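Local coordinates for cyclic AMP receptor protein (Thermus thermophilus, PDB 4EV0), which activates transcription from several promoters in a cyclic AMP-dependent manner, binding DNA as a homodimer through winged helix-turn-helix domains, at residues F22-Y27 with E96-F101; F162-H167 with G198-R203; E141-V146 with E209-G214. All blocks are in the same frame, centred on the assembly; numbering follows the deposited sequence.

Contact 1. Residues F22-Y27 with E96-F101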
loop_
_atom_site.group_PDB
_atom_site.type_symbol
_atom_site.label_atom_id
_atom_site.label_comp_id
_atom_site.label_asym_id
_atom_site.label_seq_id
_atom_site.Cartn_x
_atom_site.Cartn_y
_atom_site.Cartn_z
ATOM N N PHE B 22 -8.179 -21.584 22.119
ATOM C CA PHE B 22 -7.689 -20.281 22.560
ATOM C C PHE B 22 -7.404 -20.228 24.072
ATOM O O PHE B 22 -7.909 -21.044 24.851
ATOM C CB PHE B 22 -8.693 -19.197 22.190
ATOM C CG PHE B 22 -8.676 -18.828 20.747
ATOM C CD1 PHE B 22 -9.161 -19.700 19.786
ATOM C CD2 PHE B 22 -8.188 -17.594 20.341
ATOM C CE1 PHE B 22 -9.143 -19.345 18.433
ATOM C CE2 PHE B 22 -8.171 -17.245 19.005
ATOM C CZ PHE B 22 -8.650 -18.120 18.057
ATOM N N GLN B 23 -6.577 -19.268 24.467
ATOM C CA GLN B 23 -6.239 -19.055 25.865
ATOM C C GLN B 23 -6.548 -17.605 26.199
ATOM O O GLN B 23 -6.338 -16.705 25.373
ATOM C CB GLN B 23 -4.762 -19.371 26.108
ATOM C CG GLN B 23 -4.390 -20.766 25.616
ATOM C CD GLN B 23 -2.993 -21.219 26.008
ATOM O OE1 GLN B 23 -2.347 -20.634 26.882
ATOM N NE2 GLN B 23 -2.520 -22.284 25.354
ATOM N N ARG B 24 -7.070 -17.384 27.398
ATOM C CA ARG B 24 -7.439 -16.048 27.830
ATOM C C ARG B 24 -6.210 -15.281 28.329
ATOM O O ARG B 24 -5.419 -15.809 29.097
ATOM C CB ARG B 24 -8.510 -16.136 28.918
ATOM C CG ARG B 24 -9.755 -16.931 28.498
ATOM C CD ARG B 24 -10.747 -17.079 29.658
ATOM N NE ARG B 24 -12.130 -17.218 29.195
ATOM C CZ ARG B 24 -12.871 -18.316 29.338
ATOM N NH1 ARG B 24 -12.364 -19.383 29.931
ATOM N NH2 ARG B 24 -14.121 -18.342 28.889
ATOM N N ARG B 25 -6.041 -14.049 27.856
ATOM C CA ARG B 25 -4.981 -13.158 28.331
ATOM C C ARG B 25 -5.575 -11.763 28.576
ATOM O O ARG B 25 -6.381 -11.280 27.777
ATOM C CB ARG B 25 -3.826 -13.075 27.322
ATOM C CG ARG B 25 -3.089 -14.402 27.030
ATOM C CD ARG B 25 -2.104 -14.745 28.141
ATOM N NE ARG B 25 -1.143 -15.795 27.786
ATOM C CZ ARG B 25 -1.349 -17.099 27.961
ATOM N NH1 ARG B 25 -2.507 -17.533 28.450
ATOM N NH2 ARG B 25 -0.402 -17.974 27.638
ATOM N N LEU B 26 -5.187 -11.132 29.685
ATOM C CA LEU B 26 -5.747 -9.833 30.072
ATOM C C LEU B 26 -4.714 -8.707 30.055
ATOM O O LEU B 26 -3.608 -8.858 30.585
ATOM C CB LEU B 26 -6.402 -9.906 31.454
ATOM C CG LEU B 26 -7.810 -10.503 31.561
ATOM C CD1 LEU B 26 -7.832 -11.998 31.241
ATOM C CD2 LEU B 26 -8.405 -10.243 32.952
ATOM N N TYR B 27 -5.083 -7.579 29.441
ATOM C CA TYR B 27 -4.225 -6.389 29.412
ATOM C C TYR B 27 -4.986 -5.138 29.831
ATOM O O TYR B 27 -5.880 -4.684 29.109
ATOM C CB TYR B 27 -3.593 -6.189 28.021
ATOM C CG TYR B 27 -2.606 -7.274 27.693
ATOM C CD1 TYR B 27 -3.020 -8.462 27.092
ATOM C CD2 TYR B 27 -1.266 -7.137 28.030
ATOM C CE1 TYR B 27 -2.119 -9.475 26.825
ATOM C CE2 TYR B 27 -0.357 -8.146 27.767
ATOM C CZ TYR B 27 -0.786 -9.315 27.169
ATOM O OH TYR B 27 0.128 -10.315 26.917
ATOM N N GLU B 96 -9.588 -7.751 27.066
ATOM C CA GLU B 96 -9.526 -9.203 27.093
ATOM C C GLU B 96 -9.170 -9.728 25.715
ATOM O O GLU B 96 -9.832 -9.423 24.723
ATOM C CB GLU B 96 -10.842 -9.805 27.567
ATOM C CG GLU B 96 -11.057 -9.685 29.062
ATOM C CD GLU B 96 -12.301 -10.411 29.519
ATOM O OE1 GLU B 96 -12.180 -11.320 30.372
ATOM O OE2 GLU B 96 -13.397 -10.072 29.021
ATOM N N LEU B 97 -8.103 -10.516 25.678
ATOM C CA LEU B 97 -7.591 -11.094 24.449
ATOM C C LEU B 97 -7.732 -12.602 24.460
ATOM O O LEU B 97 -7.423 -13.254 25.465
ATOM C CB LEU B 97 -6.114 -10.730 24.278
ATOM C CG LEU B 97 -5.805 -9.241 24.070
ATOM C CD1 LEU B 97 -4.319 -9.031 23.857
ATOM C CD2 LEU B 97 -6.602 -8.670 22.893
ATOM N N LEU B 98 -8.205 -13.165 23.354
ATOM C CA LEU B 98 -8.177 -14.608 23.177
ATOM C C LEU B 98 -6.980 -14.945 22.305
ATOM O O LEU B 98 -6.920 -14.546 21.137
ATOM C CB LEU B 98 -9.475 -15.113 22.553
ATOM C CG LEU B 98 -10.724 -15.108 23.433
ATOM C CD1 LEU B 98 -11.951 -15.388 22.589
ATOM C CD2 LEU B 98 -10.611 -16.122 24.577
ATOM N N ALA B 99 -6.017 -15.660 22.878
ATOM C CA ALA B 99 -4.755 -15.934 22.200
ATOM C C ALA B 99 -4.705 -17.333 21.606
ATOM O O ALA B 99 -5.123 -18.317 22.237
ATOM C CB ALA B 99 -3.597 -15.732 23.146
ATOM N N LEU B 100 -4.179 -17.427 20.393
ATOM C CA LEU B 100 -3.996 -18.732 19.781
ATOM C C LEU B 100 -2.525 -18.959 19.455
ATOM O O LEU B 100 -1.942 -18.263 18.623
ATOM C CB LEU B 100 -4.868 -18.846 18.539
ATOM C CG LEU B 100 -4.653 -20.077 17.673
ATOM C CD1 LEU B 100 -5.005 -21.336 18.453
ATOM C CD2 LEU B 100 -5.485 -19.933 16.407
ATOM N N PHE B 101 -1.918 -19.922 20.131
ATOM C CA PHE B 101 -0.497 -20.172 19.944
ATOM C C PHE B 101 -0.247 -20.991 18.695
ATOM O O PHE B 101 -1.182 -21.534 18.113
ATOM C CB PHE B 101 0.124 -20.755 21.209
ATOM C CG PHE B 101 0.245 -19.741 22.304
ATOM C CD1 PHE B 101 -0.859 -19.392 23.071
ATOM C CD2 PHE B 101 1.442 -19.077 22.526
ATOM C CE1 PHE B 101 -0.765 -18.417 24.070
ATOM C CE2 PHE B 101 1.540 -18.102 23.526
ATOM C CZ PHE B 101 0.436 -17.776 24.294
#
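Gln23 and Ala99 form one antiparallel hydrogen-bonded pair and Arg25 and Leu97 the next, joining edge strand 23-27 to strand 95-101 in the beta-roll of the cyclic nucleotide-binding domain. Four backbone bonds prove the register. The Ala99 N to Gln23 O bond is 2.7 Å long and almost straight, at 177°, and Gln23 N answers to Ala99 O at 2.8 Å; the Arg25-Leu97 pair repeats this exchange. Side chains alternate accordingly: Gln23, Arg25, Leu97 and Ala99 share one face, while Arg24, Leu26, Leu98 and Glu96 share the other.

On the first face Arg25 bends at chi2 (-79°), which turns CD back from a straight course. The Arg25 and Phe101 side chains cross at about a right angle, their guanidinium and ring planes tilted 48° apart, and Arg25 NH2 lies 3.5 Å from Phe101 CZ. A weak bond from Arg25 NH2 to Gln23 OE1, and another from NH1 to Arg24 O, may restrain the group. On the other face Arg24 and Leu98 run side by side, as do Leu26 and Glu96.

Where the pairing ends, the Phe22 ring takes Leu100 CB over one face, offset toward the rim and 3.9 Å from the ring centroid, as a CH-pi contact, and Leu98 O lies at its edge.

Further out, strand 42-46 flanks strand 95-101 on its other side, bonding Leu98 and Leu100 through Leu45 and Leu43. Phe101 itself is the N-cap of helix 102-111. Toward the far end of the pairing, Leu97 and Tyr27 both touch Ile33, and Tyr27 CD1 meets Leu97 CD1 at 3.5 Å.

Contact 2. Residues F162-H167 with G198-R203. With SO4 (sulfate ion), chain I.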
loop_
_atom_site.group_PDB
_atom_site.type_symbol
_atom_site.label_atom_id
_atom_site.label_comp_id
_atom_site.label_asym_id
_atom_site.label_seq_id
_atom_site.Cartn_x
_atom_site.Cartn_y
_atom_site.Cartn_z
ATOM N N PHE B 162 -5.829 24.536 -24.862
ATOM C CA PHE B 162 -5.088 23.302 -25.093
ATOM C C PHE B 162 -5.955 22.136 -25.537
ATOM O O PHE B 162 -7.015 21.862 -24.974
ATOM C CB PHE B 162 -4.267 22.911 -23.868
ATOM C CG PHE B 162 -3.383 24.005 -23.370
ATOM C CD1 PHE B 162 -2.339 24.477 -24.154
ATOM C CD2 PHE B 162 -3.597 24.576 -22.123
ATOM C CE1 PHE B 162 -1.522 25.508 -23.703
ATOM C CE2 PHE B 162 -2.786 25.600 -21.668
ATOM C CZ PHE B 162 -1.749 26.068 -22.455
ATOM N N GLN B 163 -5.484 21.460 -26.575
ATOM C CA GLN B 163 -6.030 20.178 -26.959
ATOM C C GLN B 163 -5.383 19.184 -26.007
ATOM O O GLN B 163 -4.203 18.848 -26.153
ATOM C CB GLN B 163 -5.655 19.868 -28.412
ATOM C CG GLN B 163 -6.519 18.821 -29.075
ATOM C CD GLN B 163 -7.369 19.402 -30.182
ATOM O OE1 GLN B 163 -7.459 20.627 -30.330
ATOM N NE2 GLN B 163 -8.000 18.529 -30.971
ATOM N N ILE B 164 -6.131 18.741 -25.004
ATOM C CA ILE B 164 -5.546 17.844 -24.017
ATOM C C ILE B 164 -6.591 17.014 -23.272
ATOM O O ILE B 164 -7.643 17.522 -22.877
ATOM C CB ILE B 164 -4.565 18.596 -23.060
ATOM C CG1 ILE B 164 -3.721 17.590 -22.270
ATOM C CG2 ILE B 164 -5.291 19.615 -22.149
ATOM C CD1 ILE B 164 -2.444 18.184 -21.725
ATOM N N ARG B 165 -6.312 15.724 -23.116
ATOM C CA ARG B 165 -7.227 14.827 -22.427
ATOM C C ARG B 165 -6.953 14.889 -20.925
ATOM O O ARG B 165 -5.829 15.216 -20.503
ATOM C CB ARG B 165 -7.064 13.398 -22.956
ATOM C CG ARG B 165 -7.454 13.213 -24.432
ATOM C CD ARG B 165 -8.943 13.414 -24.607
ATOM N NE ARG B 165 -9.342 13.485 -26.004
ATOM C CZ ARG B 165 -10.607 13.588 -26.404
ATOM N NH1 ARG B 165 -11.587 13.620 -25.510
ATOM N NH2 ARG B 165 -10.903 13.646 -27.700
ATOM N N HIS B 166 -7.952 14.585 -20.102
ATOM C CA HIS B 166 -7.716 14.560 -18.664
ATOM C C HIS B 166 -6.625 13.551 -18.310
ATOM O O HIS B 166 -5.863 13.771 -17.365
ATOM C CB HIS B 166 -9.000 14.265 -17.880
ATOM C CG HIS B 166 -10.041 15.336 -17.997
ATOM N ND1 HIS B 166 -11.227 15.302 -17.297
ATOM C CD2 HIS B 166 -10.080 16.463 -18.750
ATOM C CE1 HIS B 166 -11.955 16.361 -17.612
ATOM N NE2 HIS B 166 -11.284 17.079 -18.496
ATOM N N HIS B 167 -6.524 12.459 -19.070
ATOM C CA HIS B 167 -5.520 11.442 -18.750
ATOM C C HIS B 167 -4.091 11.904 -19.042
ATOM O O HIS B 167 -3.162 11.534 -18.319
ATOM C CB HIS B 167 -5.841 10.066 -19.378
ATOM C CG HIS B 167 -5.644 9.997 -20.865
ATOM N ND1 HIS B 167 -4.398 10.020 -21.457
ATOM C CD2 HIS B 167 -6.536 9.871 -21.876
ATOM C CE1 HIS B 167 -4.535 9.938 -22.769
ATOM N NE2 HIS B 167 -5.821 9.846 -23.049
ATOM N N GLY B 198 -12.429 17.627 -25.200
ATOM C CA GLY B 198 -10.999 17.492 -25.415
ATOM C C GLY B 198 -10.166 18.764 -25.281
ATOM O O GLY B 198 -9.056 18.815 -25.824
ATOM N N THR B 199 -10.673 19.779 -24.563
ATOM C CA THR B 199 -9.947 21.041 -24.397
ATOM C C THR B 199 -10.028 21.660 -22.994
ATOM O O THR B 199 -11.066 21.611 -22.303
ATOM C CB THR B 199 -10.403 22.145 -25.405
ATOM O OG1 THR B 199 -11.765 22.506 -25.148
ATOM C CG2 THR B 199 -10.232 21.713 -26.872
ATOM N N VAL B 200 -8.917 22.268 -22.588
ATOM C CA VAL B 200 -8.883 23.062 -21.388
ATOM C C VAL B 200 -8.343 24.442 -21.739
ATOM O O VAL B 200 -7.236 24.569 -22.265
ATOM C CB VAL B 200 -7.993 22.429 -20.303
ATOM C CG1 VAL B 200 -8.052 23.265 -19.024
ATOM C CG2 VAL B 200 -8.427 20.994 -20.027
ATOM N N GLU B 201 -9.133 25.471 -21.465
ATOM C CA GLU B 201 -8.703 26.840 -21.691
ATOM C C GLU B 201 -8.496 27.561 -20.356
ATOM O O GLU B 201 -9.402 27.636 -19.525
ATOM C CB GLU B 201 -9.723 27.580 -22.555
ATOM C CG GLU B 201 -9.635 29.111 -22.479
ATOM C CD GLU B 201 -10.582 29.816 -23.458
ATOM O OE1 GLU B 201 -11.493 29.154 -24.012
ATOM O OE2 GLU B 201 -10.406 31.037 -23.677
ATOM N N VAL B 202 -7.288 28.071 -20.152
ATOM C CA VAL B 202 -6.968 28.871 -18.983
ATOM C C VAL B 202 -7.508 30.290 -19.188
ATOM O O VAL B 202 -7.291 30.890 -20.244
ATOM C CB VAL B 202 -5.446 28.901 -18.768
ATOM C CG1 VAL B 202 -5.063 29.757 -17.541
ATOM C CG2 VAL B 202 -4.916 27.470 -18.660
ATOM N N ARG B 203 -8.229 30.806 -18.192
ATOM C CA ARG B 203 -8.854 32.131 -18.284
ATOM C C ARG B 203 -8.044 33.123 -17.475
ATOM O O ARG B 203 -7.704 34.212 -17.942
ATOM C CB ARG B 203 -10.271 32.091 -17.711
ATOM C CG ARG B 203 -11.126 30.985 -18.280
ATOM C CD ARG B 203 -11.418 31.242 -19.749
ATOM N NE ARG B 203 -12.396 32.314 -19.923
ATOM C CZ ARG B 203 -12.746 32.817 -21.105
ATOM N NH1 ARG B 203 -12.189 32.350 -22.216
ATOM N NH2 ARG B 203 -13.648 33.789 -21.180
HETATM S S SO4 I . -11.312 14.121 -21.352
HETATM O O1 SO4 I . -11.747 13.243 -22.443
HETATM O O2 SO4 I . -9.884 13.931 -21.133
HETATM O O3 SO4 I . -11.566 15.510 -21.721
HETATM O O4 SO4 I . -12.030 13.784 -20.119
#
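The carbonyl oxygen of Phe162 is met by two groups of strand 199-202: Val200 N donates a hydrogen bond to Phe162 O at 3.1 Å, in the carbonyl plane, and Thr199 CA approaches the same O, also at 3.1 Å, as a CA-H...O contact. Phe162 N returns a bond to Val200 O, making Phe162 and Val200 an antiparallel hydrogen-bonded pair in the three-stranded sheet whose hairpin 193-196/199-202 forms the wing of the winged helix-turn-helix domain. One step on, Ile164 N reaches Gly198 O at 3.0 Å, the donor standing 40° above the carbonyl plane. This bond joins two loop residues.

Gly198 adopts a positive phi of 67°, and its CA lies over one face of the Arg165 guanidinium, 3.9 Å from NH1. As modelled, that NH1 also bonds sulfate O1 at 3.1 Å, but the ion, probably from the crystallisation liquor, is doubtfully placed. Ile164 CG2 packs on Val200 CG2 at 4.0 Å.

Phe162 and Ile164 also rest on Leu153 of helix 139-154. Strand 193-196 pairs with strand 199-202 (Arg194 with Glu201), Val200 packing on Val193 and Leu195, and Arg165 N-caps helix 166-173, which opens the predicted helix-turn-helix.

Contact 3. Residues E141-V146 with E209-G214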
loop_
_atom_site.group_PDB
_atom_site.type_symbol
_atom_site.label_atom_id
_atom_site.label_comp_id
_atom_site.label_asym_id
_atom_site.label_seq_id
_atom_site.Cartn_x
_atom_site.Cartn_y
_atom_site.Cartn_z
ATOM N N GLU B 141 -3.818 19.288 -2.212
ATOM C CA GLU B 141 -2.530 19.129 -2.873
ATOM C C GLU B 141 -2.700 18.680 -4.339
ATOM O O GLU B 141 -1.939 19.104 -5.229
ATOM C CB GLU B 141 -1.673 18.127 -2.124
ATOM C CG GLU B 141 -1.278 18.553 -0.736
ATOM C CD GLU B 141 -0.821 17.378 0.116
ATOM O OE1 GLU B 141 0.374 17.346 0.480
ATOM O OE2 GLU B 141 -1.656 16.487 0.403
ATOM N N ALA B 142 -3.700 17.838 -4.581
ATOM C CA ALA B 142 -4.060 17.479 -5.943
ATOM C C ALA B 142 -4.338 18.754 -6.760
ATOM O O ALA B 142 -3.880 18.886 -7.884
ATOM C CB ALA B 142 -5.266 16.516 -5.952
ATOM N N ARG B 143 -5.044 19.705 -6.158
ATOM C CA ARG B 143 -5.394 20.961 -6.813
ATOM C C ARG B 143 -4.151 21.756 -7.245
ATOM O O ARG B 143 -4.027 22.137 -8.407
ATOM C CB ARG B 143 -6.280 21.783 -5.876
ATOM C CG ARG B 143 -6.784 23.068 -6.457
ATOM C CD ARG B 143 -8.024 23.544 -5.697
ATOM N NE ARG B 143 -8.378 24.910 -6.069
ATOM C CZ ARG B 143 -7.871 25.987 -5.478
ATOM N NH1 ARG B 143 -7.004 25.842 -4.475
ATOM N NH2 ARG B 143 -8.235 27.203 -5.879
ATOM N N ASN B 144 -3.229 21.978 -6.308
ATOM C CA ASN B 144 -1.925 22.576 -6.602
ATOM C C ASN B 144 -1.195 21.878 -7.760
ATOM O O ASN B 144 -0.687 22.523 -8.676
ATOM C CB ASN B 144 -1.003 22.492 -5.376
ATOM C CG ASN B 144 -1.579 23.174 -4.135
ATOM O OD1 ASN B 144 -1.556 22.607 -3.041
ATOM N ND2 ASN B 144 -2.071 24.396 -4.296
ATOM N N ARG B 145 -1.117 20.554 -7.687
ATOM C CA ARG B 145 -0.364 19.767 -8.649
ATOM C C ARG B 145 -0.967 19.818 -10.053
ATOM O O ARG B 145 -0.241 19.874 -11.046
ATOM C CB ARG B 145 -0.242 18.319 -8.158
ATOM C CG ARG B 145 0.656 18.199 -6.936
ATOM C CD ARG B 145 0.934 16.779 -6.507
ATOM N NE ARG B 145 1.711 16.801 -5.272
ATOM C CZ ARG B 145 2.228 15.724 -4.686
ATOM N NH1 ARG B 145 2.060 14.517 -5.232
ATOM N NH2 ARG B 145 2.915 15.856 -3.551
ATOM N N VAL B 146 -2.294 19.814 -10.127
ATOM C CA VAL B 146 -2.977 19.913 -11.403
ATOM C C VAL B 146 -2.830 21.324 -11.988
ATOM O O VAL B 146 -2.577 21.472 -13.178
ATOM C CB VAL B 146 -4.446 19.469 -11.275
ATOM C CG1 VAL B 146 -5.210 19.728 -12.559
ATOM C CG2 VAL B 146 -4.499 17.978 -10.895
ATOM N N GLU B 209 -1.500 30.451 -11.464
ATOM C CA GLU B 209 -0.142 30.407 -10.939
ATOM C C GLU B 209 -0.189 30.545 -9.423
ATOM O O GLU B 209 0.569 29.903 -8.700
ATOM C CB GLU B 209 0.709 31.515 -11.563
ATOM C CG GLU B 209 2.221 31.330 -11.396
ATOM C CD GLU B 209 3.041 32.231 -12.325
ATOM O OE1 GLU B 209 2.578 33.356 -12.641
ATOM O OE2 GLU B 209 4.145 31.808 -12.742
ATOM N N GLU B 210 -1.110 31.366 -8.942
ATOM C CA GLU B 210 -1.302 31.508 -7.505
ATOM C C GLU B 210 -1.752 30.189 -6.895
ATOM O O GLU B 210 -1.263 29.783 -5.846
ATOM C CB GLU B 210 -2.320 32.613 -7.184
ATOM C CG GLU B 210 -1.835 34.033 -7.455
ATOM C CD GLU B 210 -2.689 35.090 -6.751
ATOM O OE1 GLU B 210 -3.846 34.784 -6.379
ATOM O OE2 GLU B 210 -2.200 36.229 -6.562
ATOM N N ILE B 211 -2.695 29.528 -7.558
ATOM C CA ILE B 211 -3.216 28.255 -7.069
ATOM C C ILE B 211 -2.142 27.161 -7.091
ATOM O O ILE B 211 -2.069 26.356 -6.160
ATOM C CB ILE B 211 -4.488 27.804 -7.848
ATOM C CG1 ILE B 211 -5.637 28.783 -7.594
ATOM C CG2 ILE B 211 -4.917 26.402 -7.414
ATOM C CD1 ILE B 211 -6.845 28.569 -8.481
ATOM N N ALA B 212 -1.305 27.150 -8.136
ATOM C CA ALA B 212 -0.241 26.149 -8.259
ATOM C C ALA B 212 0.722 26.226 -7.074
ATOM O O ALA B 212 1.166 25.205 -6.539
ATOM C CB ALA B 212 0.515 26.306 -9.562
ATOM N N PHE B 213 1.027 27.447 -6.653
ATOM C CA PHE B 213 1.990 27.643 -5.583
ATOM C C PHE B 213 1.334 27.816 -4.239
ATOM O O PHE B 213 1.979 28.216 -3.274
ATOM C CB PHE B 213 2.929 28.793 -5.911
ATOM C CG PHE B 213 3.756 28.520 -7.109
ATOM C CD1 PHE B 213 4.712 27.508 -7.080
ATOM C CD2 PHE B 213 3.548 29.208 -8.290
ATOM C CE1 PHE B 213 5.487 27.225 -8.196
ATOM C CE2 PHE B 213 4.316 28.929 -9.414
ATOM C CZ PHE B 213 5.288 27.933 -9.366
ATOM N N GLY B 214 0.055 27.469 -4.162
ATOM C CA GLY B 214 -0.601 27.289 -2.875
ATOM C C GLY B 214 -0.817 28.552 -2.059
ATOM O O GLY B 214 -1.094 28.503 -0.850
#
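Helix 139-154 and the C-terminal end of helix 205-212 come together at Asn144 and Ala212, whose CA atoms are 4.3 Å apart, an approach close enough for a short side chain to span from one helix to the backbone of the other. Asn144 does this. Its ND2 donates to Ile211 O at 2.7 Å, the N-H...O angle being 147°; the donor is nearly in line with the carbonyl bond and the acceptor lies close to the Asn144 amide plane. With CG anti to the carbonyl carbon (chi1 -58°), Asn144 CG is set 3.8 Å from Ile211 O. Separately, Asn144 CB passes 3.7 Å from Ala212 O.

Ile211 O takes a second bond, from Gly214 N at 3.1 Å, so one acceptor serves both the inter-helix contact and the helix end. That end is a Schellman motif: Gly214 has a positive phi as the C-prime residue, and Leu215 N reaches back to Glu210 O. Asn144 ND2 also lies 3.5 Å from Gly214 CA, placing the amide directly against this turn.

Ile211 meets Arg143 at about a right angle. The arginine chain is extended from CG to NE, with CG anti to the backbone N (chi1 -176°), and one face of its guanidinium receives Ile211 CG2 over its centre, 3.6 Å from CZ. Ile211 CD1 comes within 3.3 Å of Arg143 NH2. The polar end of Arg143 is engaged beyond the two segments, through a salt bridge from NH2 to Glu190 and a hydrogen bond to Ala216 O.

The dimer partner closes in on this helix end as well: Tyr148 OH of the second subunit is hydrogen-bonded to Ala212 O, and Arg155 of that subunit makes a cation-pi contact with the Phe213 ring.

Contacts 2 and 3 belong to the DNA-binding end of the chain and contact 1 to the cyclic nucleotide-binding domain, on the opposite side of the chain's centre. Contact 1 lies 59 Å from contact 2 and 51 Å from contact 3, centre to centre. The Leu97 side chain of contact 1 is about 11 Å from bound cyclic AMP, and that of Phe101 about 7 Å from the side chain of Arg85, a cyclic AMP-binding residue. Contacts 2 and 3 do not touch, but their nearest atoms are about 7 Å apart. Contact 2 is nested in the loop that contact 3 closes, helix 139-154 leading on to strand 161-163 and strand 199-202 to helix 205-212.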